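Local coordinates for protein methylocystis parvus OBBP MbnE (Methylocystis parvus OBBP, PDB 5ICQ) that probably binds the copper-chelating peptide methanobactin in the periplasm, as a family 5 extracellular solute-binding protein of the methanobactin transport machinery, at residues Pro596-Gly599 with Glu603-Trp606. Sequence-based numbering, arbitrary orientation.
Sequences PIFG and ESWW
Phe598 and Trp605 share one side-chain setting: each holds CG anti to its own carbonyl carbon (chi1 -53° for Phe598, -66° for Trp605), and both side chains start out toward the other segment. They form a T-shaped pair. The indole presents its edge to the phenyl face; the Phe598 ring and the five-membered ring of Trp605 have centroids 4.6 Å apart, with perpendicular planes. The leading atom is NE1 of Trp605, which sits 3.4 Å above the plane of the Phe598 ring, over its centre. The indole N-H points at the middle of the phenyl face, so the approach probably has some N-H to pi character. Farther along the same indole edge, Trp605 CZ2 meets Phe598 CE2 at 3.8 Å. The opposite face of the phenyl ring is covered by Ile597 CG2, so the ring is held between a methyl group and the indole. Ser604 OG comes obliquely to Phe598 CD1 at 4.2 Å. A leucine in place of Phe598 would probably leave Trp605 NE1 without an aromatic face to point at and open a gap beside the indole. Where Gly599 and Glu603 come nearest, the bent side chain of Glu603 brings OE1 to 3.7 Å from Gly599 CA, a contact without hydrogen bonding. Around the pair, Phe598 also packs on Leu313 of strand 308-313, while Trp605 meets Ile584 and makes a second edge-to-face contact with His580. The contact is local aromatic packing within a loop, a T-shaped Phe-Trp pair just before the short C-terminal strand 606-607 of this periplasmic binding protein.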
# COMPACT_ATOMS: atom_id res chain seq x y z
N PRO A 596 -2.99 6.66 -2.32
CA PRO A 596 -3.01 7.97 -2.99
C PRO A 596 -2.81 9.10 -2.00
O PRO A 596 -3.02 8.90 -0.80
CB PRO A 596 -4.41 8.05 -3.62
CG PRO A 596 -4.88 6.63 -3.69
CD PRO A 596 -4.26 5.93 -2.53
N ILE A 597 -2.41 10.28 -2.48
CA ILE A 597 -2.09 11.37 -1.57
C ILE A 597 -3.34 11.84 -0.82
O ILE A 597 -3.26 12.19 0.37
CB ILE A 597 -1.42 12.52 -2.33
CG1 ILE A 597 -0.04 12.07 -2.84
CG2 ILE A 597 -1.27 13.74 -1.43
CD1 ILE A 597 0.62 13.05 -3.81
N PHE A 598 -4.50 11.83 -1.47
CA PHE A 598 -5.74 12.21 -0.82
C PHE A 598 -6.69 11.01 -0.73
O PHE A 598 -6.71 10.15 -1.61
CB PHE A 598 -6.42 13.36 -1.57
CG PHE A 598 -5.52 14.53 -1.78
CD1 PHE A 598 -5.08 15.28 -0.70
CD2 PHE A 598 -5.10 14.87 -3.05
CE1 PHE A 598 -4.23 16.36 -0.89
CE2 PHE A 598 -4.25 15.96 -3.25
CZ PHE A 598 -3.82 16.70 -2.17
N GLY A 599 -7.48 10.97 0.33
CA GLY A 599 -8.47 9.93 0.50
C GLY A 599 -9.54 10.02 -0.56
O GLY A 599 -9.65 11.02 -1.27
N GLU A 603 -10.92 14.48 2.41
CA GLU A 603 -11.26 15.03 3.72
C GLU A 603 -10.63 16.40 3.98
O GLU A 603 -11.18 17.17 4.78
CB GLU A 603 -10.85 14.06 4.84
CG GLU A 603 -9.43 13.58 4.75
CD GLU A 603 -9.35 12.17 4.18
OE1 GLU A 603 -10.04 11.89 3.17
OE2 GLU A 603 -8.61 11.34 4.76
N SER A 604 -9.49 16.72 3.37
CA SER A 604 -8.89 18.03 3.61
C SER A 604 -9.35 19.12 2.63
O SER A 604 -9.02 20.29 2.84
CB SER A 604 -7.35 17.94 3.56
OG SER A 604 -6.90 17.63 2.25
N TRP A 605 -10.10 18.77 1.60
CA TRP A 605 -10.51 19.76 0.61
C TRP A 605 -11.78 20.48 1.07
O TRP A 605 -12.41 20.12 2.07
CB TRP A 605 -10.75 19.11 -0.75
CG TRP A 605 -9.55 18.54 -1.44
CD1 TRP A 605 -8.63 17.67 -0.92
CD2 TRP A 605 -9.18 18.73 -2.82
NE1 TRP A 605 -7.70 17.34 -1.87
CE2 TRP A 605 -8.01 17.97 -3.05
CE3 TRP A 605 -9.71 19.49 -3.87
CZ2 TRP A 605 -7.37 17.94 -4.29
CZ3 TRP A 605 -9.06 19.46 -5.10
CH2 TRP A 605 -7.91 18.69 -5.30
N TRP A 606 -12.17 21.51 0.31
CA TRP A 606 -13.39 22.24 0.64
C TRP A 606 -13.89 22.99 -0.59
O TRP A 606 -13.19 23.13 -1.59
CB TRP A 606 -13.18 23.19 1.82
CG TRP A 606 -12.26 24.39 1.58
CD1 TRP A 606 -12.63 25.65 1.18
CD2 TRP A 606 -10.84 24.45 1.80
NE1 TRP A 606 -11.52 26.47 1.11
CE2 TRP A 606 -10.41 25.76 1.48
CE3 TRP A 606 -9.88 23.50 2.21
CZ2 TRP A 606 -9.08 26.15 1.57
CZ3 TRP A 606 -8.56 23.90 2.30
CH2 TRP A 606 -8.17 25.22 1.98